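Local coordinates for OsmC family peroxiredoxin (Aquifex aeolicus, PDB 2E8E), which probably reduces peroxides with reactive cysteine thiols, as other members of the OsmC family of peroxiredoxins do, at residues A97-V102 with I124-K129; I64-K69 with I85-V90. One frame throughout, in Å; residues are numbered along the deposited sequence.

Contact 1 of 2, residues A97-V102 with I124-K129; sequences ALEQAV and ISWEVK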
# COMPACT_ATOMS: atom_id res chain seq x y z
N ALA A 97 -0.87 -18.15 -21.22
CA ALA A 97 -1.02 -16.70 -21.30
C ALA A 97 -1.04 -16.10 -19.90
O ALA A 97 -0.42 -15.07 -19.66
CB ALA A 97 -2.31 -16.34 -22.05
N LEU A 98 -1.75 -16.76 -18.98
CA LEU A 98 -1.82 -16.26 -17.61
C LEU A 98 -0.44 -16.33 -16.97
O LEU A 98 -0.02 -15.40 -16.29
CB LEU A 98 -2.82 -17.08 -16.77
CG LEU A 98 -2.91 -16.63 -15.31
CD1 LEU A 98 -3.33 -15.16 -15.24
CD2 LEU A 98 -3.91 -17.50 -14.56
N GLU A 99 0.28 -17.42 -17.21
CA GLU A 99 1.62 -17.56 -16.65
C GLU A 99 2.53 -16.44 -17.14
O GLU A 99 3.27 -15.85 -16.35
CB GLU A 99 2.22 -18.92 -17.02
CG GLU A 99 3.71 -19.03 -16.71
CD GLU A 99 4.25 -20.44 -16.87
OE1 GLU A 99 3.74 -21.19 -17.73
OE2 GLU A 99 5.20 -20.80 -16.14
N GLN A 100 2.47 -16.13 -18.43
CA GLN A 100 3.30 -15.06 -18.99
C GLN A 100 2.94 -13.71 -18.39
O GLN A 100 3.82 -12.89 -18.11
CB GLN A 100 3.15 -14.99 -20.51
CG GLN A 100 3.76 -16.15 -21.27
CD GLN A 100 3.63 -15.98 -22.77
OE1 GLN A 100 4.12 -15.00 -23.34
NE2 GLN A 100 2.96 -16.92 -23.42
N ALA A 101 1.65 -13.47 -18.21
CA ALA A 101 1.18 -12.21 -17.65
C ALA A 101 1.64 -12.06 -16.20
O ALA A 101 2.08 -10.99 -15.79
CB ALA A 101 -0.34 -12.14 -17.72
N VAL A 102 1.54 -13.15 -15.44
CA VAL A 102 1.95 -13.13 -14.04
C VAL A 102 3.46 -12.94 -13.89
O VAL A 102 3.92 -12.19 -13.03
CB VAL A 102 1.51 -14.42 -13.32
CG1 VAL A 102 2.13 -14.49 -11.93
CG2 VAL A 102 -0.01 -14.46 -13.21
N ILE A 124 4.18 -17.19 -5.41
CA ILE A 124 3.21 -16.90 -6.46
C ILE A 124 2.64 -18.15 -7.12
O ILE A 124 3.37 -19.10 -7.41
CB ILE A 124 3.86 -16.02 -7.53
CG1 ILE A 124 4.36 -14.72 -6.89
CG2 ILE A 124 2.87 -15.72 -8.64
CD1 ILE A 124 5.19 -13.86 -7.81
N SER A 125 1.34 -18.14 -7.36
CA SER A 125 0.66 -19.25 -8.02
C SER A 125 -0.46 -18.71 -8.88
O SER A 125 -0.90 -17.57 -8.70
CB SER A 125 0.09 -20.23 -6.99
OG SER A 125 -0.91 -19.61 -6.20
N TRP A 126 -0.94 -19.51 -9.81
CA TRP A 126 -2.02 -19.06 -10.68
C TRP A 126 -2.77 -20.25 -11.24
O TRP A 126 -2.30 -21.39 -11.19
CB TRP A 126 -1.45 -18.22 -11.82
CG TRP A 126 -0.47 -18.97 -12.67
CD1 TRP A 126 -0.76 -19.80 -13.72
CD2 TRP A 126 0.95 -19.01 -12.50
NE1 TRP A 126 0.40 -20.35 -14.22
CE2 TRP A 126 1.46 -19.89 -13.48
CE3 TRP A 126 1.84 -18.39 -11.61
CZ2 TRP A 126 2.83 -20.16 -13.61
CZ3 TRP A 126 3.20 -18.66 -11.73
CH2 TRP A 126 3.68 -19.54 -12.72
N GLU A 127 -3.96 -19.98 -11.76
CA GLU A 127 -4.78 -21.03 -12.34
C GLU A 127 -5.85 -20.42 -13.21
O GLU A 127 -6.26 -19.27 -13.00
CB GLU A 127 -5.42 -21.88 -11.24
CG GLU A 127 -6.49 -21.18 -10.43
CD GLU A 127 -7.15 -22.09 -9.42
OE1 GLU A 127 -6.45 -22.57 -8.50
OE2 GLU A 127 -8.37 -22.35 -9.54
N VAL A 128 -6.30 -21.18 -14.19
CA VAL A 128 -7.34 -20.71 -15.08
C VAL A 128 -8.60 -21.53 -14.88
O VAL A 128 -8.55 -22.73 -14.61
CB VAL A 128 -6.91 -20.83 -16.56
CG1 VAL A 128 -8.10 -20.52 -17.46
CG2 VAL A 128 -5.77 -19.87 -16.85
N LYS A 129 -9.73 -20.85 -15.00
CA LYS A 129 -11.03 -21.49 -14.90
C LYS A 129 -11.63 -21.19 -16.26
O LYS A 129 -12.06 -20.07 -16.53
CB LYS A 129 -11.86 -20.87 -13.78
CG LYS A 129 -11.64 -21.51 -12.42
CD LYS A 129 -12.15 -22.95 -12.40
CE LYS A 129 -11.95 -23.60 -11.05
NZ LYS A 129 -12.49 -24.99 -11.02

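Contact 2 of 2, residues I64-K69 with I85-V90; sequences IKIFLK and IKYVAV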
# COMPACT_ATOMS: atom_id res chain seq x y z
N ILE A 64 -11.02 -11.70 -13.15
CA ILE A 64 -9.67 -11.94 -12.66
C ILE A 64 -9.79 -11.78 -11.16
O ILE A 64 -10.24 -10.74 -10.68
CB ILE A 64 -8.66 -10.90 -13.20
CG1 ILE A 64 -8.50 -11.05 -14.71
CG2 ILE A 64 -7.31 -11.08 -12.50
CD1 ILE A 64 -7.60 -10.01 -15.35
N LYS A 65 -9.43 -12.83 -10.43
CA LYS A 65 -9.49 -12.79 -8.97
C LYS A 65 -8.08 -12.95 -8.44
O LYS A 65 -7.32 -13.80 -8.91
CB LYS A 65 -10.37 -13.93 -8.45
CG LYS A 65 -11.83 -13.85 -8.90
CD LYS A 65 -12.64 -14.98 -8.30
CE LYS A 65 -14.11 -14.88 -8.70
NZ LYS A 65 -14.90 -16.03 -8.16
N ILE A 66 -7.72 -12.13 -7.47
CA ILE A 66 -6.39 -12.20 -6.89
C ILE A 66 -6.50 -12.32 -5.38
O ILE A 66 -7.14 -11.50 -4.72
CB ILE A 66 -5.55 -10.96 -7.25
CG1 ILE A 66 -5.57 -10.74 -8.76
CG2 ILE A 66 -4.11 -11.17 -6.79
CD1 ILE A 66 -4.86 -9.47 -9.21
N PHE A 67 -5.88 -13.36 -4.84
CA PHE A 67 -5.93 -13.62 -3.41
C PHE A 67 -4.55 -13.42 -2.80
O PHE A 67 -3.59 -14.06 -3.21
CB PHE A 67 -6.41 -15.04 -3.16
CG PHE A 67 -7.75 -15.33 -3.78
CD1 PHE A 67 -8.92 -15.01 -3.11
CD2 PHE A 67 -7.83 -15.87 -5.06
CE1 PHE A 67 -10.17 -15.22 -3.71
CE2 PHE A 67 -9.07 -16.08 -5.67
CZ PHE A 67 -10.23 -15.76 -4.99
N LEU A 68 -4.45 -12.52 -1.83
CA LEU A 68 -3.17 -12.28 -1.18
C LEU A 68 -3.24 -12.61 0.30
O LEU A 68 -4.19 -12.25 0.98
CB LEU A 68 -2.74 -10.82 -1.36
CG LEU A 68 -2.52 -10.36 -2.80
CD1 LEU A 68 -3.79 -9.69 -3.33
CD2 LEU A 68 -1.35 -9.41 -2.85
N LYS A 69 -2.22 -13.31 0.78
CA LYS A 69 -2.15 -13.68 2.18
C LYS A 69 -0.76 -13.34 2.69
O LYS A 69 0.24 -13.79 2.14
CB LYS A 69 -2.41 -15.17 2.37
CG LYS A 69 -2.22 -15.64 3.81
CD LYS A 69 -2.50 -17.12 3.98
CE LYS A 69 -3.92 -17.47 3.59
NZ LYS A 69 -4.25 -18.90 3.86
N ILE A 85 0.53 -14.94 -3.22
CA ILE A 85 -0.37 -14.30 -4.17
C ILE A 85 -0.85 -15.36 -5.14
O ILE A 85 -0.04 -16.05 -5.77
CB ILE A 85 0.32 -13.19 -4.97
CG1 ILE A 85 0.99 -12.18 -4.03
CG2 ILE A 85 -0.71 -12.48 -5.85
CD1 ILE A 85 1.73 -11.06 -4.74
N LYS A 86 -2.16 -15.49 -5.26
CA LYS A 86 -2.75 -16.46 -6.17
C LYS A 86 -3.62 -15.72 -7.19
O LYS A 86 -4.54 -14.99 -6.81
CB LYS A 86 -3.61 -17.47 -5.41
CG LYS A 86 -4.27 -18.52 -6.28
CD LYS A 86 -5.12 -19.47 -5.45
CE LYS A 86 -5.80 -20.50 -6.33
NZ LYS A 86 -4.80 -21.30 -7.10
N TYR A 87 -3.31 -15.91 -8.47
CA TYR A 87 -4.06 -15.28 -9.55
C TYR A 87 -4.99 -16.30 -10.18
O TYR A 87 -4.56 -17.39 -10.55
CB TYR A 87 -3.11 -14.77 -10.63
CG TYR A 87 -2.09 -13.76 -10.18
CD1 TYR A 87 -2.30 -12.39 -10.34
CD2 TYR A 87 -0.88 -14.17 -9.60
CE1 TYR A 87 -1.34 -11.46 -9.95
CE2 TYR A 87 0.08 -13.25 -9.21
CZ TYR A 87 -0.16 -11.89 -9.39
OH TYR A 87 0.81 -10.98 -9.02
N VAL A 88 -6.26 -15.94 -10.32
CA VAL A 88 -7.23 -16.83 -10.95
C VAL A 88 -7.87 -16.08 -12.11
O VAL A 88 -8.55 -15.08 -11.91
CB VAL A 88 -8.34 -17.26 -9.96
CG1 VAL A 88 -9.38 -18.12 -10.68
CG2 VAL A 88 -7.73 -18.04 -8.79
N ALA A 89 -7.62 -16.55 -13.33
CA ALA A 89 -8.21 -15.92 -14.50
C ALA A 89 -9.41 -16.75 -14.90
O ALA A 89 -9.32 -17.98 -14.97
CB ALA A 89 -7.20 -15.87 -15.65
N VAL A 90 -10.54 -16.09 -15.14
CA VAL A 90 -11.77 -16.77 -15.50
C VAL A 90 -12.20 -16.38 -16.91
O VAL A 90 -12.30 -15.19 -17.22
CB VAL A 90 -12.91 -16.40 -14.52
CG1 VAL A 90 -14.18 -17.16 -14.87
CG2 VAL A 90 -12.48 -16.70 -13.09

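Contact 1 of 2, residues A97-V102 with I124-K129
Helix 97-102 lies over strand 124-129 at an axis distance of 8.6 Å, roughly antiparallel at 148°, and the indole of Trp126 carries the largest share of the contact. Trp126 CB lies 3.8 Å from Leu98 CD2. Chi1 of 60° holds CG in the crowded position between the backbone N and the carbonyl carbon, bringing the ring beside Leu98 and Glu99. CD1 meets the Leu98 branch, whereas the five-membered ring carries Glu99 CA over one face in a CH-pi contact, 4.1 Å from its centroid. Trp126 NE1 lies 3.6 Å from Glu99 CB and donates to Glu95 OE2, one turn earlier in the helix. Trp126 CZ2 meets Glu99 CG at 3.4 Å, the extended carboxylate chain crossing the ring obliquely. At the tip, Trp126 CH2 meets Glu99 OE2 at 3.9 Å, with Glu99 CG close by. Trp126 CE3 touches Val102 CG1, and Val102 CG1 also reaches Ile124 CG2 at 3.6 Å. Leu98 CD2 in turn packs against Val128 CG2. This is helix-on-sheet packing of an alpha+beta fold, as in the OsmC family: helix 95-109 rests on strand 121-130, while Leu98 reaches Ala89 of strand 80-90 and Val50 of helix 34-56.

Contact 2 of 2, residues I64-K69 with I85-V90
The ring of Phe67 receives Val88 CG2 at its edge, in the ring plane, with Val88 CG2 3.9 Å from Phe67 CE2; the two side chains cross obliquely on the face of the sheet they share with Lys65 and Lys86. On the opposite face the Tyr87 ring is approached obliquely by Ile66, Ile66 CG1 coming within 4.0 Å of Tyr87 CD1 as the two side chains run alongside each other, and the phenol oxygen goes on to hydrogen-bond Ser46 of helix 34-56. Between these two layers of side chains the strands pair as an antiparallel beta hairpin, in register from Ile64 opposite Ala89 to Leu68 opposite Ile85. Lys65 and Val88 form a hydrogen-bonded pair, Lys65 N to Val88 O measuring 2.8 Å and nearly straight at 173°, with a reciprocal bond from Val88 N. Phe67 and Lys86 repeat the pattern, Phe67 N to Lys86 O at 2.9 Å. Between them Ile66 and Tyr87 are a non-hydrogen-bonded pair, and Ile66 CA sends a CA-H...O contact to Lys86 O at 3.3 Å. Ile66 CG2, anti to its backbone N, lies beside Ile85 CG2 at 3.8 Å. An alanine at Ile66 would remove both branches and would probably loosen the packing against Tyr87 and Ile85 on this buried face. Next along, Leu68 CD2 rests on Ile85 CG1, and both residues touch Ile42 of helix 34-56. At its other edge, strand 64-69 pairs antiparallel with a strand of the second subunit, so the sheet continues across the dimer interface.

Contacts 1 and 2 meet along one seam of the mixed sheet, their centres about 9 Å apart, because strand 124-129 is the parallel neighbour of strand 85-90. Lys86 NZ and Glu127 OE1 form a salt bridge of 2.5 Å across that seam, and Lys129 N probably donates to Ala89 O. Tyr87, which reaches Ser46 beside Cys45, also touches Val102 and Ile124 of contact 1. Cys45 forms a disulfide with Cys110 in another structure of this protein but not in this one; these two are probably the redox pair, and contact 1 packs helix 95-109, just before Cys110. DTT is bound near Glu5, Thr20 and Ser21; Lys69 of contact 2 makes a long, weak ion pair with Glu5 of the second subunit.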